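Side-chain contacts in protein-glutamine gamma-glutamyltransferase (Pagrus major, PDB 1G0D), which catalyses the calcium-dependent joining of peptide-bound glutamine to lysine side chains and other primary amines, so cross-linking or aminating proteins: residues E203-H208 / P212-R217; F189-N194 / T220-S225; I402-K405 / R409-I412. One frame throughout, in Å; residues are numbered along the deposited sequence.

Interactions 1 and 2 both use helix 212-223, the first near its start and the second at its end. Their centres lie about 12 Å apart, and they touch where Leu192 meets Asp205 and Val215. Along the chain, interaction 1 is nested inside the loop that interaction 2 closes. Interaction 2 is the buried one and chiefly apolar, with no hydrogen bond across it; interaction 1 is partly buried and combines a ring face with a phenol-carboxylate bond. Interaction 3 stands apart, its centre about 46 Å from that of interaction 2 and 51 Å from that of interaction 1. It is a partly buried strand pairing, held by backbone bonds and flanked by long charged side chains.

Interaction 1: E203-H208 / P212-R217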
loop_
_atom_site.group_PDB
_atom_site.type_symbol
_atom_site.label_atom_id
_atom_site.label_comp_id
_atom_site.label_asym_id
_atom_site.label_seq_id
_atom_site.Cartn_x
_atom_site.Cartn_y
_atom_site.Cartn_z
ATOM N N GLU A 203 29.162 3.444 -0.044
ATOM C CA GLU A 203 29.638 2.899 1.230
ATOM C C GLU A 203 28.868 3.406 2.456
ATOM O O GLU A 203 28.475 2.630 3.326
ATOM C CB GLU A 203 31.113 3.218 1.398
ATOM C CG GLU A 203 31.706 2.595 2.623
ATOM C CD GLU A 203 32.962 3.275 3.037
ATOM O OE1 GLU A 203 33.912 2.577 3.447
ATOM O OE2 GLU A 203 32.991 4.516 2.950
ATOM N N MET A 204 28.671 4.712 2.541
ATOM C CA MET A 204 27.903 5.256 3.645
ATOM C C MET A 204 26.485 4.689 3.576
ATOM O O MET A 204 25.927 4.301 4.587
ATOM C CB MET A 204 27.872 6.774 3.550
ATOM C CG MET A 204 27.366 7.520 4.769
ATOM S SD MET A 204 27.320 9.323 4.404
ATOM C CE MET A 204 26.196 9.898 5.685
ATOM N N ASP A 205 25.906 4.634 2.383
ATOM C CA ASP A 205 24.563 4.091 2.219
ATOM C C ASP A 205 24.514 2.643 2.709
ATOM O O ASP A 205 23.563 2.252 3.377
ATOM C CB ASP A 205 24.135 4.122 0.755
ATOM C CG ASP A 205 22.859 3.328 0.498
ATOM O OD1 ASP A 205 21.801 3.689 1.071
ATOM O OD2 ASP A 205 22.898 2.344 -0.280
ATOM N N ILE A 206 25.524 1.838 2.373
ATOM C CA ILE A 206 25.517 0.450 2.819
ATOM C C ILE A 206 25.562 0.390 4.343
ATOM O O ILE A 206 24.857 -0.401 4.998
ATOM C CB ILE A 206 26.708 -0.349 2.208
ATOM C CG1 ILE A 206 26.400 -0.676 0.747
ATOM C CG2 ILE A 206 26.909 -1.682 2.923
ATOM C CD1 ILE A 206 27.508 -1.424 0.020
ATOM N N GLU A 207 26.372 1.256 4.918
ATOM C CA GLU A 207 26.496 1.260 6.353
ATOM C C GLU A 207 25.186 1.633 7.040
ATOM O O GLU A 207 24.964 1.285 8.189
ATOM C CB GLU A 207 27.639 2.200 6.733
ATOM C CG GLU A 207 28.942 1.857 5.980
ATOM C CD GLU A 207 30.167 2.581 6.508
ATOM O OE1 GLU A 207 30.170 3.828 6.515
ATOM O OE2 GLU A 207 31.136 1.896 6.901
ATOM N N HIS A 208 24.293 2.307 6.326
ATOM C CA HIS A 208 23.022 2.730 6.911
ATOM C C HIS A 208 21.905 1.723 6.706
ATOM O O HIS A 208 20.798 1.897 7.231
ATOM C CB HIS A 208 22.596 4.046 6.277
ATOM C CG HIS A 208 23.312 5.234 6.821
ATOM N ND1 HIS A 208 24.663 5.441 6.637
ATOM C CD2 HIS A 208 22.883 6.249 7.602
ATOM C CE1 HIS A 208 25.034 6.530 7.282
ATOM N NE2 HIS A 208 23.970 7.041 7.875
ATOM N N PRO A 212 16.184 0.008 10.271
ATOM C CA PRO A 212 14.886 -0.041 9.605
ATOM C C PRO A 212 14.279 1.335 9.284
ATOM O O PRO A 212 13.508 1.428 8.328
ATOM C CB PRO A 212 14.016 -0.869 10.559
ATOM C CG PRO A 212 14.672 -0.774 11.844
ATOM C CD PRO A 212 16.139 -0.595 11.607
ATOM N N VAL A 213 14.616 2.379 10.064
ATOM C CA VAL A 213 14.093 3.750 9.855
ATOM C C VAL A 213 14.615 4.307 8.534
ATOM O O VAL A 213 13.865 4.835 7.723
ATOM C CB VAL A 213 14.508 4.753 11.002
ATOM C CG1 VAL A 213 14.231 6.202 10.568
ATOM C CG2 VAL A 213 13.720 4.472 12.296
ATOM N N TYR A 214 15.914 4.165 8.326
ATOM C CA TYR A 214 16.582 4.621 7.126
ATOM C C TYR A 214 16.079 3.875 5.888
ATOM O O TYR A 214 15.682 4.485 4.906
ATOM C CB TYR A 214 18.070 4.393 7.302
ATOM C CG TYR A 214 18.883 4.637 6.066
ATOM C CD1 TYR A 214 19.430 5.887 5.819
ATOM C CD2 TYR A 214 19.098 3.621 5.131
ATOM C CE1 TYR A 214 20.160 6.119 4.678
ATOM C CE2 TYR A 214 19.831 3.842 3.977
ATOM C CZ TYR A 214 20.352 5.093 3.755
ATOM O OH TYR A 214 21.022 5.341 2.585
ATOM N N VAL A 215 16.094 2.555 5.926
ATOM C CA VAL A 215 15.640 1.754 4.809
ATOM C C VAL A 215 14.140 1.962 4.501
ATOM O O VAL A 215 13.713 1.894 3.344
ATOM C CB VAL A 215 15.926 0.270 5.131
ATOM C CG1 VAL A 215 15.271 -0.645 4.129
ATOM C CG2 VAL A 215 17.415 0.049 5.159
ATOM N N GLY A 216 13.339 2.203 5.535
ATOM C CA GLY A 216 11.918 2.408 5.334
ATOM C C GLY A 216 11.691 3.761 4.671
ATOM O O GLY A 216 10.850 3.906 3.781
ATOM N N ARG A 217 12.442 4.766 5.115
ATOM C CA ARG A 217 12.350 6.101 4.539
ATOM C C ARG A 217 12.888 6.086 3.081
ATOM O O ARG A 217 12.388 6.801 2.217
ATOM C CB ARG A 217 13.116 7.110 5.424
ATOM C CG ARG A 217 13.504 8.414 4.732
ATOM C CD ARG A 217 13.474 9.642 5.669
ATOM N NE ARG A 217 12.157 10.263 5.601
ATOM C CZ ARG A 217 11.896 11.559 5.422
ATOM N NH1 ARG A 217 10.642 11.955 5.384
ATOM N NH2 ARG A 217 12.844 12.455 5.303
#
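Tyr214 reaches from helix 212-223 to His208 and Asp205 on the preceding helix, 202-208, the pair being two consecutive helices joined by a short connector. The two short axes approach to 10.4 Å with 117° between their directions, so a long side chain is needed to span the gap. Tyr214 does this with CG anti to its backbone N (chi1 172°), which sends the ring outward. Its CB starts 3.7 Å from His208 O, and the same carbonyl oxygen lies above the CD2 side of the ring, on the face that His208 CB covers, 3.2 Å from Tyr214 CD2. Over the middle of the ring the partner changes: His208 CB lies 3.4 Å from the Tyr214 centroid and almost on the ring normal, a well-formed CH-pi contact with one face. Farther round, Tyr214 CD1 is 3.9 Å from His208 CD2. The two rings are inclined by 46°, neither stacked nor T-shaped, and it is the His208 CB methylene that sits over the phenol face. At the tip, Tyr214 OH donates to Asp205 OD1, which lies near the ring plane; the modelled separation of 2.4 Å is very short and its exact value doubtful. The second oxygen, Asp205 OD2, forms a salt bridge with Arg209, so each carboxylate oxygen has a partner, though the tyrosine one is uncertain in length, and this second-shell arginine probably steadies the tyrosine's acceptor. Ala197 and Ala198 of helix 196-200 touch Tyr214 and Asp205 respectively. The imidazole is tied back to its own helix, which restrains its rotation beside the tyrosine: His208 ND1 donates to Met204 O at 2.7 Å, approaching from above the carbonyl plane.

Interaction 2: F189-N194 / T220-S225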
loop_
_atom_site.group_PDB
_atom_site.type_symbol
_atom_site.label_atom_id
_atom_site.label_comp_id
_atom_site.label_asym_id
_atom_site.label_seq_id
_atom_site.Cartn_x
_atom_site.Cartn_y
_atom_site.Cartn_z
ATOM N N PHE A 189 16.551 -5.069 -3.367
ATOM C CA PHE A 189 17.907 -4.527 -3.105
ATOM C C PHE A 189 18.373 -3.622 -4.240
ATOM O O PHE A 189 19.255 -2.803 -4.049
ATOM C CB PHE A 189 18.954 -5.640 -2.918
ATOM C CG PHE A 189 18.896 -6.308 -1.564
ATOM C CD1 PHE A 189 18.474 -7.632 -1.443
ATOM C CD2 PHE A 189 19.149 -5.583 -0.405
ATOM C CE1 PHE A 189 18.292 -8.217 -0.187
ATOM C CE2 PHE A 189 18.971 -6.160 0.856
ATOM C CZ PHE A 189 18.537 -7.479 0.969
ATOM N N GLU A 190 17.770 -3.770 -5.419
ATOM C CA GLU A 190 18.091 -2.937 -6.581
ATOM C C GLU A 190 17.487 -1.536 -6.395
ATOM O O GLU A 190 18.037 -0.517 -6.818
ATOM C CB GLU A 190 17.503 -3.575 -7.833
ATOM C CG GLU A 190 18.192 -3.130 -9.091
ATOM C CD GLU A 190 17.527 -3.614 -10.364
ATOM O OE1 GLU A 190 18.022 -3.200 -11.426
ATOM O OE2 GLU A 190 16.532 -4.381 -10.330
ATOM N N VAL A 191 16.316 -1.490 -5.780
ATOM C CA VAL A 191 15.666 -0.223 -5.504
ATOM C C VAL A 191 16.554 0.521 -4.496
ATOM O O VAL A 191 16.702 1.732 -4.556
ATOM C CB VAL A 191 14.265 -0.443 -4.864
ATOM C CG1 VAL A 191 13.656 0.892 -4.459
ATOM C CG2 VAL A 191 13.345 -1.160 -5.848
ATOM N N LEU A 192 17.171 -0.213 -3.576
ATOM C CA LEU A 192 18.007 0.428 -2.572
ATOM C C LEU A 192 19.302 0.882 -3.239
ATOM O O LEU A 192 19.899 1.897 -2.853
ATOM C CB LEU A 192 18.308 -0.561 -1.428
ATOM C CG LEU A 192 17.306 -0.797 -0.262
ATOM C CD1 LEU A 192 17.813 -1.885 0.690
ATOM C CD2 LEU A 192 17.085 0.513 0.508
ATOM N N ASP A 193 19.725 0.147 -4.271
ATOM C CA ASP A 193 20.981 0.448 -4.980
ATOM C C ASP A 193 20.933 1.600 -5.967
ATOM O O ASP A 193 21.973 2.104 -6.382
ATOM C CB ASP A 193 21.477 -0.785 -5.741
ATOM C CG ASP A 193 21.964 -1.903 -4.825
ATOM O OD1 ASP A 193 22.169 -3.032 -5.330
ATOM O OD2 ASP A 193 22.139 -1.665 -3.609
ATOM N N ASN A 194 19.730 2.006 -6.340
ATOM C CA ASN A 194 19.544 3.077 -7.312
ATOM C C ASN A 194 19.065 4.365 -6.698
ATOM O O ASN A 194 18.635 5.293 -7.406
ATOM C CB ASN A 194 18.551 2.625 -8.373
ATOM C CG ASN A 194 19.164 1.648 -9.321
ATOM O OD1 ASN A 194 19.894 2.046 -10.206
ATOM N ND2 ASN A 194 18.896 0.362 -9.137
ATOM N N THR A 220 10.228 4.166 0.852
ATOM C CA THR A 220 9.071 5.021 0.663
ATOM C C THR A 220 9.347 6.138 -0.343
ATOM O O THR A 220 8.466 6.548 -1.120
ATOM C CB THR A 220 8.664 5.612 1.978
ATOM O OG1 THR A 220 8.226 4.554 2.820
ATOM C CG2 THR A 220 7.518 6.556 1.820
ATOM N N ALA A 221 10.588 6.613 -0.348
ATOM C CA ALA A 221 10.978 7.695 -1.242
ATOM C C ALA A 221 11.137 7.264 -2.699
ATOM O O ALA A 221 10.819 8.031 -3.620
ATOM C CB ALA A 221 12.256 8.331 -0.733
ATOM N N MET A 222 11.607 6.040 -2.915
ATOM C CA MET A 222 11.828 5.535 -4.274
ATOM C C MET A 222 10.592 5.053 -5.030
ATOM O O MET A 222 10.602 4.988 -6.269
ATOM C CB MET A 222 12.853 4.414 -4.235
ATOM C CG MET A 222 14.235 4.898 -3.852
ATOM S SD MET A 222 15.116 5.517 -5.295
ATOM C CE MET A 222 14.591 4.239 -6.568
ATOM N N VAL A 223 9.535 4.709 -4.296
ATOM C CA VAL A 223 8.317 4.213 -4.935
ATOM C C VAL A 223 7.704 5.180 -5.922
ATOM O O VAL A 223 7.259 4.769 -6.989
ATOM C CB VAL A 223 7.270 3.806 -3.904
ATOM C CG1 VAL A 223 5.983 3.334 -4.594
ATOM C CG2 VAL A 223 7.845 2.712 -3.058
ATOM N N ASN A 224 7.674 6.462 -5.586
ATOM C CA ASN A 224 7.130 7.413 -6.522
ATOM C C ASN A 224 7.846 8.745 -6.560
ATOM O O ASN A 224 8.250 9.194 -7.614
ATOM C CB ASN A 224 5.654 7.648 -6.248
ATOM C CG ASN A 224 5.073 8.759 -7.108
ATOM O OD1 ASN A 224 4.399 9.660 -6.622
ATOM N ND2 ASN A 224 5.337 8.691 -8.397
ATOM N N SER A 225 8.030 9.372 -5.410
ATOM C CA SER A 225 8.650 10.686 -5.387
ATOM C C SER A 225 9.915 10.858 -6.215
ATOM O O SER A 225 10.115 11.935 -6.800
ATOM C CB SER A 225 8.915 11.135 -3.946
ATOM O OG SER A 225 10.183 10.707 -3.517
#
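Val191 places CG1 anti to its backbone N (chi1 175°), pointing the methyl at Met222, whose chain is folded by successive bends (chi2 -85°, chi3 -40°). The fold brings the methionine methyl back beside the valine instead of past it. Met222 CB is 3.6 Å from Val191 CG1, and the bends bring Met222 CE to 4.1 Å from the same methyl. The side chains run past each other in opposite directions, and the CA atoms of Val191 and Met222 are 7.0 Å apart. Met222 CE also lies 3.8 Å from the backbone oxygen Val191 O, while Met222 SD is 4.1 Å from Asn194 O, where helix 184-193 has just ended.

Asn194 turns its amide away from the methionine and toward its own helix: ND2 donates to Glu190 O at 2.6 Å, from above the carbonyl plane, while OD1 accepts from Arg229. Trp259 of helix 253-261 touches both Val191 and Asn194. This is helix-end packing in the catalytic core: on the far side of helix 212-223, Val223 meets Phe275 of helix 272-286, the helix that begins at the active-site Cys272. No hydrogen bond crosses between the segments, so the association here rests on van der Waals contact, which includes the approach of the methionine's CE and SD to the oxygens Val191 O and Asn194 O.

Interaction 3: I402-K405 / R409-I412; sequences IVQK and RRKI
Ile402 and Arg410 project side by side from one face of a beta hairpin, while Val403 and Arg409 do the same from the other. The register is antiparallel: Ile402 with Arg410 is the hydrogen-bonded pair, Val403 with Arg409 the non-hydrogen-bonded one. Two backbone bonds close the former, Ile402 N to Arg410 O at 2.7 Å and Arg410 N to Ile402 O at 2.6 Å, the second nearly straight at 172°.

From this pairing Ile402 CB and Arg410 CB start 4.0 Å apart and pointing the same way. The arginine then bends at chi3 (67°), which carries its guanidinium alongside the isoleucine, with Ile402 CG2 at the edge of the charged group. Gln404, just past the end of the strand, slants over, its amide plane 74° from the guanidinium. Its OE1 meets the aliphatic part, 3.0 Å from Arg410 CD, whereas the charged end forms a salt bridge with Asp566. Ile412 crosses Ile402 at about a right angle, CG1 to CG1 at 3.9 Å. On the opposite face Val403 CG2 packs against Arg409 CG at 3.4 Å, and the guanidinium of Arg409 leads away to a cation-pi contact with Trp401.

The hairpin lies inside a mixed sheet. Strand 397-403 runs parallel to strand 307-312, with backbone bonding between Val403 and Leu312. On the other flank, strand 409-414 lies parallel to strand 573-581, where Arg410 touches Pro573 and Ile412 touches Met575; Asp566 belongs to the next strand, 558-566.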
loop_
_atom_site.group_PDB
_atom_site.type_symbol
_atom_site.label_atom_id
_atom_site.label_comp_id
_atom_site.label_asym_id
_atom_site.label_seq_id
_atom_site.Cartn_x
_atom_site.Cartn_y
_atom_site.Cartn_z
ATOM N N ILE A 402 -20.158 30.483 2.252
ATOM C CA ILE A 402 -20.843 31.082 1.111
ATOM C C ILE A 402 -20.436 32.557 1.187
ATOM O O ILE A 402 -20.863 33.294 2.085
ATOM C CB ILE A 402 -22.386 31.035 1.240
ATOM C CG1 ILE A 402 -22.881 29.575 1.280
ATOM C CG2 ILE A 402 -23.001 31.897 0.148
ATOM C CD1 ILE A 402 -23.451 29.036 -0.005
ATOM N N VAL A 403 -19.570 32.993 0.293
ATOM C CA VAL A 403 -19.184 34.389 0.309
ATOM C C VAL A 403 -19.979 35.079 -0.779
ATOM O O VAL A 403 -19.903 34.694 -1.953
ATOM C CB VAL A 403 -17.692 34.575 -0.002
ATOM C CG1 VAL A 403 -17.347 36.032 0.157
ATOM C CG2 VAL A 403 -16.831 33.689 0.932
ATOM N N GLN A 404 -20.756 36.089 -0.388
ATOM C CA GLN A 404 -21.575 36.839 -1.330
ATOM C C GLN A 404 -20.765 37.883 -2.093
ATOM O O GLN A 404 -19.635 38.199 -1.715
ATOM C CB GLN A 404 -22.720 37.499 -0.575
ATOM C CG GLN A 404 -23.570 36.512 0.241
ATOM C CD GLN A 404 -24.454 37.220 1.263
ATOM O OE1 GLN A 404 -24.576 36.783 2.410
ATOM N NE2 GLN A 404 -25.070 38.333 0.851
ATOM N N LYS A 405 -21.348 38.412 -3.171
ATOM C CA LYS A 405 -20.678 39.400 -4.014
ATOM C C LYS A 405 -20.357 40.684 -3.258
ATOM O O LYS A 405 -19.607 41.545 -3.746
ATOM C CB LYS A 405 -21.526 39.706 -5.256
ATOM C CG LYS A 405 -21.779 38.500 -6.177
ATOM C CD LYS A 405 -20.575 37.526 -6.210
ATOM C CE LYS A 405 -20.881 36.097 -5.664
ATOM N NZ LYS A 405 -20.169 35.807 -4.381
ATOM N N ARG A 409 -19.575 36.628 4.374
ATOM C CA ARG A 409 -19.279 35.197 4.370
ATOM C C ARG A 409 -20.228 34.414 5.285
ATOM O O ARG A 409 -20.294 34.652 6.496
ATOM C CB ARG A 409 -17.833 34.958 4.810
ATOM C CG ARG A 409 -16.798 35.436 3.832
ATOM C CD ARG A 409 -15.454 35.381 4.468
ATOM N NE ARG A 409 -15.557 35.308 5.930
ATOM C CZ ARG A 409 -15.003 34.355 6.688
ATOM N NH1 ARG A 409 -14.287 33.357 6.153
ATOM N NH2 ARG A 409 -15.150 34.412 8.002
ATOM N N ARG A 410 -20.973 33.487 4.701
ATOM C CA ARG A 410 -21.902 32.682 5.475
ATOM C C ARG A 410 -21.327 31.283 5.709
ATOM O O ARG A 410 -21.031 30.534 4.775
ATOM C CB ARG A 410 -23.253 32.629 4.756
ATOM C CG ARG A 410 -23.743 34.009 4.316
ATOM C CD ARG A 410 -24.896 33.922 3.346
ATOM N NE ARG A 410 -26.062 33.370 4.016
ATOM C CZ ARG A 410 -26.768 32.339 3.561
ATOM N NH1 ARG A 410 -27.821 31.901 4.252
ATOM N NH2 ARG A 410 -26.430 31.754 2.417
ATOM N N LYS A 411 -21.171 30.949 6.980
ATOM C CA LYS A 411 -20.623 29.668 7.382
ATOM C C LYS A 411 -21.615 28.544 7.136
ATOM O O LYS A 411 -22.756 28.577 7.618
ATOM C CB LYS A 411 -20.272 29.731 8.854
ATOM C CG LYS A 411 -19.267 28.750 9.279
ATOM C CD LYS A 411 -19.195 28.786 10.770
ATOM C CE LYS A 411 -17.835 28.330 11.272
ATOM N NZ LYS A 411 -17.381 28.952 12.578
ATOM N N ILE A 412 -21.194 27.551 6.365
ATOM C CA ILE A 412 -22.065 26.418 6.083
ATOM C C ILE A 412 -21.934 25.411 7.200
ATOM O O ILE A 412 -20.817 25.061 7.591
ATOM C CB ILE A 412 -21.670 25.714 4.799
ATOM C CG1 ILE A 412 -21.935 26.638 3.605
ATOM C CG2 ILE A 412 -22.424 24.398 4.698
ATOM C CD1 ILE A 412 -21.746 26.006 2.244
#